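Local coordinates for protein pectate lyase (Erwinia chrysanthemi, PDB 1RU4) that cleaves pectate (polygalacturonate) by eliminative lysis, as a pectate lyase built on a right-handed parallel beta-helix, at residues A[17-22]-A[39-44]; A[108-113]-A[120-125]. All blocks are in the same frame, centred on the assembly; numbering follows the deposited sequence.

How the contacts relate
Contact 1 (17-22 with 39-44) and contact 2 (108-113 with 120-125) follow one another along the chain, their centres 15 Å apart, without touching. Both are apolar, with no hydrogen bond between their own segments. They share no strand or helix, though strands 16-19 and 122-125 both belong to the successive parallel strands of the beta-helix. Contact 1, toward one end of the chain, sets a short helix against strand 16-19; three of its four touching residues are buried, and Tyr17 keeps a polar end. Contact 2 lies nearer the middle: strand 110-112 faces strand 122-125 across the interior, all four touching residues are buried and apolar, and a phenylalanine ring takes the methyls.

Contact 1: residues A[17-22]-A[39-44]; sequences YYVAPN and SAAMAA
Strand 17-19 and helix 39-44 run nearly antiparallel, their N-to-C directions at 161°, with the axes 8.9 Å apart at closest approach. Tyr17 and Ala41 are the residues nearest each other through the backbone, CA to CA 6.2 Å. No hydrogen bond joins the segments: Tyr17 pairs through its backbone with Leu50 and Leu52 of strand 50-53 and Val19 with Leu52, while Tyr18 between them bonds to Gly29 and Met36. The two elements are therefore held together by side chains, and only one side of each takes part.

Tyr17 and Val19, two residues apart on the strand, both direct their CB toward the helix, while Tyr18 between them points away. Val19 makes the tightest meeting, with CG2 just 3.5 Å from Ala41 CB, shorter than usual van der Waals contact. Its chi1 of 171° sets CG1 anti to the backbone N and leaves CG2 as the branch that presses on the helix. Ala41 CB is shared, for Tyr17 CB lies 4.2 Å from it on the neighbouring part of the strand. One turn further along the helix, Ala44 meets the tyrosine ring: its CB approaches CE2 at 3.9 Å, obliquely to the ring plane. The phenol oxygen passes Ala44 O at 3.6 Å without bonding it and instead hydrogen-bonds to Glu49, just ahead of strand 50-53, which anchors the far end of the ring.

The methyls of Ala41 and Ala44, three residues apart, thus form the helix side of the contact and suit the axis separation. Ala41 also touches Ile51, so the helix reaches two neighbouring strands. A short helix laid against the first strands of the coil is consistent with the N-terminal helical cap known from right-handed parallel beta-helix pectate lyases.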
ATOM      1  N   TYR A  17      10.984  14.123 -21.367  1.00 10.02           N
ATOM      2  CA  TYR A  17       9.945  14.091 -22.392  1.00  9.32           C
ATOM      3  C   TYR A  17       8.701  14.719 -21.778  1.00  9.58           C
ATOM      4  O   TYR A  17       8.087  14.144 -20.875  1.00  9.51           O
ATOM      5  CB  TYR A  17       9.639  12.653 -22.818  1.00  9.07           C
ATOM      6  CG  TYR A  17      10.806  11.936 -23.448  1.00  9.38           C
ATOM      7  CD1 TYR A  17      11.635  11.116 -22.686  1.00  8.68           C
ATOM      8  CD2 TYR A  17      11.093  12.090 -24.804  1.00 10.64           C
ATOM      9  CE1 TYR A  17      12.725  10.468 -23.256  1.00 11.12           C
ATOM     10  CE2 TYR A  17      12.182  11.449 -25.386  1.00 11.77           C
ATOM     11  CZ  TYR A  17      12.994  10.642 -24.607  1.00 12.03           C
ATOM     12  OH  TYR A  17      14.081  10.019 -25.176  1.00 13.82           O
ATOM     13  N   TYR A  18       8.353  15.916 -22.242  1.00  7.35           N
ATOM     14  CA  TYR A  18       7.184  16.626 -21.735  1.00  8.81           C
ATOM     15  C   TYR A  18       5.892  16.077 -22.329  1.00  8.87           C
ATOM     16  O   TYR A  18       5.707  16.060 -23.551  1.00  8.82           O
ATOM     17  CB  TYR A  18       7.301  18.123 -22.017  1.00  8.01           C
ATOM     18  CG  TYR A  18       8.375  18.826 -21.217  1.00  8.88           C
ATOM     19  CD1 TYR A  18       9.714  18.768 -21.601  1.00 10.35           C
ATOM     20  CD2 TYR A  18       8.043  19.584 -20.094  1.00 11.49           C
ATOM     21  CE1 TYR A  18      10.698  19.453 -20.887  1.00 11.75           C
ATOM     22  CE2 TYR A  18       9.016  20.271 -19.375  1.00 11.30           C
ATOM     23  CZ  TYR A  18      10.337  20.203 -19.776  1.00 12.72           C
ATOM     24  OH  TYR A  18      11.293  20.894 -19.071  1.00 14.75           O
ATOM     25  N   VAL A  19       5.000  15.640 -21.446  1.00  7.28           N
ATOM     26  CA  VAL A  19       3.738  15.024 -21.830  1.00  7.64           C
ATOM     27  C   VAL A  19       2.559  15.744 -21.176  1.00  6.99           C
ATOM     28  O   VAL A  19       2.673  16.254 -20.062  1.00  6.37           O
ATOM     29  CB  VAL A  19       3.732  13.523 -21.418  1.00  6.57           C
ATOM     30  CG1 VAL A  19       2.348  12.903 -21.598  1.00  7.32           C
ATOM     31  CG2 VAL A  19       4.755  12.756 -22.242  1.00  8.22           C
ATOM     32  N   ALA A  20       1.440  15.803 -21.895  1.00  7.94           N
ATOM     33  CA  ALA A  20       0.211  16.401 -21.384  1.00  8.05           C
ATOM     34  C   ALA A  20      -0.974  15.612 -21.935  1.00  8.31           C
ATOM     35  O   ALA A  20      -0.827  14.866 -22.903  1.00  9.13           O
ATOM     36  CB  ALA A  20       0.118  17.865 -21.803  1.00  8.80           C
ATOM     37  N   PRO A  21      -2.158  15.742 -21.308  1.00  9.89           N
ATOM     38  CA  PRO A  21      -3.347  15.020 -21.774  1.00 10.92           C
ATOM     39  C   PRO A  21      -3.697  15.299 -23.238  1.00 13.33           C
ATOM     40  O   PRO A  21      -4.161  14.408 -23.950  1.00 14.14           O
ATOM     41  CB  PRO A  21      -4.439  15.529 -20.833  1.00 10.69           C
ATOM     42  CG  PRO A  21      -3.692  15.763 -19.562  1.00 11.29           C
ATOM     43  CD  PRO A  21      -2.448  16.466 -20.056  1.00 10.04           C
ATOM     44  N   ASN A  22      -3.471  16.534 -23.680  1.00 14.61           N
ATOM     45  CA  ASN A  22      -3.753  16.913 -25.062  1.00 16.56           C
ATOM     46  C   ASN A  22      -2.521  16.838 -25.966  1.00 17.89           C
ATOM     47  O   ASN A  22      -2.513  17.403 -27.061  1.00 18.11           O
ATOM     48  CB  ASN A  22      -4.378  18.315 -25.122  1.00 18.17           C
ATOM     49  CG  ASN A  22      -3.429  19.409 -24.658  1.00 19.91           C
ATOM     50  OD1 ASN A  22      -2.413  19.142 -24.012  1.00 19.85           O
ATOM     51  ND2 ASN A  22      -3.760  20.652 -24.989  1.00 22.16           N
ATOM     52  N   SER A  39       1.741   7.841 -25.101  1.00 10.72           N
ATOM     53  CA  SER A  39       2.186   6.722 -25.928  1.00 11.41           C
ATOM     54  C   SER A  39       3.468   7.036 -26.703  1.00 10.12           C
ATOM     55  O   SER A  39       4.352   6.187 -26.815  1.00 10.56           O
ATOM     56  CB  SER A  39       1.078   6.279 -26.890  1.00 12.69           C
ATOM     57  OG  SER A  39       0.677   7.334 -27.746  1.00 17.09           O
ATOM     58  N   ALA A  40       3.574   8.260 -27.218  1.00 11.22           N
ATOM     59  CA  ALA A  40       4.765   8.677 -27.959  1.00 10.33           C
ATOM     60  C   ALA A  40       5.986   8.704 -27.042  1.00 10.48           C
ATOM     61  O   ALA A  40       7.070   8.255 -27.422  1.00  9.74           O
ATOM     62  CB  ALA A  40       4.544  10.046 -28.593  1.00 11.83           C
ATOM     63  N   ALA A  41       5.798   9.212 -25.826  1.00  7.79           N
ATOM     64  CA  ALA A  41       6.879   9.267 -24.845  1.00  7.98           C
ATOM     65  C   ALA A  41       7.323   7.863 -24.447  1.00  7.88           C
ATOM     66  O   ALA A  41       8.517   7.593 -24.323  1.00  8.54           O
ATOM     67  CB  ALA A  41       6.438  10.049 -23.622  1.00  8.21           C
ATOM     68  N   MET A  42       6.355   6.971 -24.253  1.00  8.16           N
ATOM     69  CA  MET A  42       6.636   5.579 -23.917  1.00  8.62           C
ATOM     70  C   MET A  42       7.481   4.890 -24.991  1.00  9.25           C
ATOM     71  O   MET A  42       8.358   4.084 -24.680  1.00  8.24           O
ATOM     72  CB  MET A  42       5.327   4.815 -23.727  1.00  9.80           C
ATOM     73  CG  MET A  42       4.613   5.121 -22.423  1.00  9.29           C
ATOM     74  SD  MET A  42       5.366   4.264 -21.037  1.00 12.67           S
ATOM     75  CE  MET A  42       4.668   2.620 -21.292  1.00 13.47           C
ATOM     76  N   ALA A  43       7.214   5.219 -26.251  1.00  9.09           N
ATOM     77  CA  ALA A  43       7.959   4.641 -27.363  1.00  8.78           C
ATOM     78  C   ALA A  43       9.409   5.123 -27.401  1.00  9.84           C
ATOM     79  O   ALA A  43      10.319   4.347 -27.690  1.00  9.52           O
ATOM     80  CB  ALA A  43       7.264   4.957 -28.679  1.00  9.46           C
ATOM     81  N   ALA A  44       9.620   6.393 -27.061  1.00  9.79           N
ATOM     82  CA  ALA A  44      10.943   7.010 -27.134  1.00 10.12           C
ATOM     83  C   ALA A  44      11.847   6.837 -25.912  1.00  9.65           C
ATOM     84  O   ALA A  44      13.066   6.729 -26.051  1.00 10.23           O
ATOM     85  CB  ALA A  44      10.799   8.490 -27.460  1.00 11.57           C
TER

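Contact 2: residues A[108-113]-A[120-125]; sequences YGFYVT and KGVEVT
Gly109 and Val124 bring the two segments closest, CA to CA 6.5 Å, as 108-113 and 120-125 run in broadly opposing directions across the interior, with no hydrogen bond between them; strand 110-112 pairs instead with strands 70-72 and 132-134, and strand 122-125 with 92-95 and 145-147.

Phe110 carries the contact. Val124 sets CG2 over one face of its ring, 3.7 Å from the centroid and only 3° off the ring normal, a CH-pi arrangement that is almost perfectly centred. The evidence for centring is that all six ring carbons lie at nearly equal distance from this methyl, Phe110 CD2 for one being 3.9 Å from Val124 CG2. A chi2 of 3° turns the ring so that CA lies almost in its plane, far from the usual perpendicular setting, and this rotation is what presents the flat side to the valine.

The two branches of Val124 divide the work. With chi1 at 177°, CG1 stands anti to the backbone N and meets Gly109 CA at 4.1 Å, while CG2 serves the ring. The glycine has no side chain to fill the position where CG1 sits, which permits this close approach. Val122, two residues earlier, adds CG1 at 3.9 Å from Phe110 CE2, coming obliquely at the ring's far end. Phe94 meets the same ring edge-to-face and Phe72 lies inclined to it, so aromatic neighbours help enclose it.

On strand 122-125, Glu123 points the other way and forms a salt bridge with Arg91. The chemistry thus separates by side: charge is kept outside, while inside, with no polar bond between the segments, burial of apolar surface, close packing and a CH-pi contact hold one beta-helix face against another.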
ATOM      1  N   TYR A 108      -5.991  -4.905 -16.559  1.00  5.40           N
ATOM      2  CA  TYR A 108      -5.317  -4.095 -15.552  1.00  5.21           C
ATOM      3  C   TYR A 108      -5.219  -2.663 -16.068  1.00  5.25           C
ATOM      4  O   TYR A 108      -5.433  -2.408 -17.255  1.00  4.97           O
ATOM      5  CB  TYR A 108      -3.901  -4.629 -15.308  1.00  4.99           C
ATOM      6  CG  TYR A 108      -3.803  -6.135 -15.232  1.00  5.04           C
ATOM      7  CD1 TYR A 108      -2.939  -6.836 -16.074  1.00  5.47           C
ATOM      8  CD2 TYR A 108      -4.577  -6.861 -14.329  1.00  5.81           C
ATOM      9  CE1 TYR A 108      -2.849  -8.221 -16.021  1.00  6.96           C
ATOM     10  CE2 TYR A 108      -4.494  -8.253 -14.266  1.00  6.17           C
ATOM     11  CZ  TYR A 108      -3.627  -8.924 -15.116  1.00  5.68           C
ATOM     12  OH  TYR A 108      -3.532 -10.297 -15.065  1.00  7.78           O
ATOM     13  N   GLY A 109      -4.938  -1.727 -15.168  1.00  4.00           N
ATOM     14  CA  GLY A 109      -4.667  -0.364 -15.587  1.00  3.69           C
ATOM     15  C   GLY A 109      -3.243  -0.344 -16.116  1.00  4.76           C
ATOM     16  O   GLY A 109      -3.014  -0.230 -17.326  1.00  5.43           O
ATOM     17  N   PHE A 110      -2.284  -0.471 -15.201  1.00  4.77           N
ATOM     18  CA  PHE A 110      -0.866  -0.573 -15.551  1.00  5.60           C
ATOM     19  C   PHE A 110      -0.422  -2.032 -15.418  1.00  5.67           C
ATOM     20  O   PHE A 110      -0.500  -2.610 -14.337  1.00  8.18           O
ATOM     21  CB  PHE A 110       0.001   0.274 -14.606  1.00  5.91           C
ATOM     22  CG  PHE A 110      -0.095   1.764 -14.826  1.00  5.36           C
ATOM     23  CD1 PHE A 110      -0.964   2.310 -15.767  1.00  5.26           C
ATOM     24  CD2 PHE A 110       0.702   2.625 -14.075  1.00  7.22           C
ATOM     25  CE1 PHE A 110      -1.037   3.692 -15.954  1.00  4.93           C
ATOM     26  CE2 PHE A 110       0.639   4.005 -14.254  1.00  7.45           C
ATOM     27  CZ  PHE A 110      -0.232   4.541 -15.196  1.00  5.55           C
ATOM     28  N   TYR A 111       0.031  -2.628 -16.517  1.00  5.53           N
ATOM     29  CA  TYR A 111       0.560  -3.990 -16.489  1.00  5.71           C
ATOM     30  C   TYR A 111       2.077  -3.865 -16.611  1.00  5.77           C
ATOM     31  O   TYR A 111       2.603  -3.594 -17.691  1.00  6.28           O
ATOM     32  CB  TYR A 111      -0.020  -4.804 -17.653  1.00  5.85           C
ATOM     33  CG  TYR A 111       0.367  -6.273 -17.697  1.00  7.30           C
ATOM     34  CD1 TYR A 111       0.433  -6.949 -18.914  1.00  9.27           C
ATOM     35  CD2 TYR A 111       0.635  -6.995 -16.530  1.00  7.83           C
ATOM     36  CE1 TYR A 111       0.751  -8.303 -18.975  1.00 10.26           C
ATOM     37  CE2 TYR A 111       0.957  -8.359 -16.582  1.00  9.34           C
ATOM     38  CZ  TYR A 111       1.010  -9.002 -17.810  1.00  9.97           C
ATOM     39  OH  TYR A 111       1.320 -10.344 -17.883  1.00 11.94           O
ATOM     40  N   VAL A 112       2.770  -4.007 -15.484  1.00  5.67           N
ATOM     41  CA  VAL A 112       4.218  -3.815 -15.447  1.00  6.24           C
ATOM     42  C   VAL A 112       4.972  -5.139 -15.535  1.00  6.74           C
ATOM     43  O   VAL A 112       5.104  -5.860 -14.546  1.00  6.75           O
ATOM     44  CB  VAL A 112       4.644  -3.040 -14.170  1.00  7.08           C
ATOM     45  CG1 VAL A 112       6.136  -2.730 -14.200  1.00  8.14           C
ATOM     46  CG2 VAL A 112       3.840  -1.749 -14.045  1.00  7.67           C
ATOM     47  N   THR A 113       5.454  -5.457 -16.734  1.00  6.26           N
ATOM     48  CA  THR A 113       6.193  -6.696 -16.964  1.00  7.32           C
ATOM     49  C   THR A 113       7.698  -6.453 -17.008  1.00  7.30           C
ATOM     50  O   THR A 113       8.490  -7.379 -16.818  1.00  8.55           O
ATOM     51  CB  THR A 113       5.762  -7.378 -18.280  1.00  8.66           C
ATOM     52  OG1 THR A 113       6.101  -6.539 -19.393  1.00  9.78           O
ATOM     53  CG2 THR A 113       4.266  -7.626 -18.283  1.00  9.03           C
ATOM     54  N   LYS A 120       6.215   8.198  -9.849  1.00  5.13           N
ATOM     55  CA  LYS A 120       6.049   9.155  -8.756  1.00  4.46           C
ATOM     56  C   LYS A 120       4.921  10.147  -9.035  1.00  4.99           C
ATOM     57  O   LYS A 120       4.889  10.782 -10.088  1.00  5.13           O
ATOM     58  CB  LYS A 120       7.362   9.903  -8.484  1.00  4.79           C
ATOM     59  CG  LYS A 120       7.327  10.779  -7.238  1.00  7.64           C
ATOM     60  CD  LYS A 120       8.693  11.370  -6.920  1.00 10.07           C
ATOM     61  CE  LYS A 120       8.640  12.187  -5.637  1.00 10.70           C
ATOM     62  NZ  LYS A 120       9.976  12.744  -5.258  1.00 10.16           N
ATOM     63  N   GLY A 121       3.979  10.245  -8.100  1.00  4.39           N
ATOM     64  CA  GLY A 121       2.879  11.189  -8.235  1.00  5.37           C
ATOM     65  C   GLY A 121       1.818  10.807  -9.251  1.00  5.90           C
ATOM     66  O   GLY A 121       1.101  11.670  -9.762  1.00  7.25           O
ATOM     67  N   VAL A 122       1.697   9.509  -9.511  1.00  5.15           N
ATOM     68  CA  VAL A 122       0.759   8.983 -10.502  1.00  4.97           C
ATOM     69  C   VAL A 122      -0.342   8.153  -9.835  1.00  3.89           C
ATOM     70  O   VAL A 122      -0.099   7.479  -8.835  1.00  5.60           O
ATOM     71  CB  VAL A 122       1.516   8.106 -11.530  1.00  6.03           C
ATOM     72  CG1 VAL A 122       0.555   7.473 -12.520  1.00 10.68           C
ATOM     73  CG2 VAL A 122       2.564   8.943 -12.260  1.00  8.83           C
ATOM     74  N   GLU A 123      -1.556   8.232 -10.379  1.00  2.69           N
ATOM     75  CA  GLU A 123      -2.690   7.460  -9.869  1.00  4.94           C
ATOM     76  C   GLU A 123      -3.354   6.645 -10.971  1.00  4.59           C
ATOM     77  O   GLU A 123      -3.327   7.028 -12.139  1.00  5.96           O
ATOM     78  CB  GLU A 123      -3.743   8.381  -9.240  1.00  6.14           C
ATOM     79  CG  GLU A 123      -3.236   9.246  -8.093  1.00  8.59           C
ATOM     80  CD  GLU A 123      -4.343  10.011  -7.376  1.00  9.21           C
ATOM     81  OE1 GLU A 123      -5.525   9.911  -7.772  1.00 10.19           O
ATOM     82  OE2 GLU A 123      -4.024  10.719  -6.400  1.00 13.22           O
ATOM     83  N   VAL A 124      -3.944   5.515 -10.587  1.00  4.82           N
ATOM     84  CA  VAL A 124      -4.710   4.678 -11.510  1.00  4.29           C
ATOM     85  C   VAL A 124      -6.108   4.502 -10.927  1.00  4.59           C
ATOM     86  O   VAL A 124      -6.263   4.121  -9.762  1.00  5.34           O
ATOM     87  CB  VAL A 124      -4.076   3.276 -11.701  1.00  3.50           C
ATOM     88  CG1 VAL A 124      -4.957   2.416 -12.611  1.00  3.69           C
ATOM     89  CG2 VAL A 124      -2.684   3.400 -12.295  1.00  4.56           C
ATOM     90  N   THR A 125      -7.120   4.786 -11.741  1.00  3.25           N
ATOM     91  CA  THR A 125      -8.506   4.663 -11.308  1.00  4.93           C
ATOM     92  C   THR A 125      -9.395   4.117 -12.424  1.00  4.66           C
ATOM     93  O   THR A 125      -9.101   4.286 -13.610  1.00  4.87           O
ATOM     94  CB  THR A 125      -9.057   6.027 -10.792  1.00  5.35           C
ATOM     95  OG1 THR A 125     -10.320   5.826 -10.144  1.00  5.90           O
ATOM     96  CG2 THR A 125      -9.233   7.021 -11.938  1.00  5.17           C
TER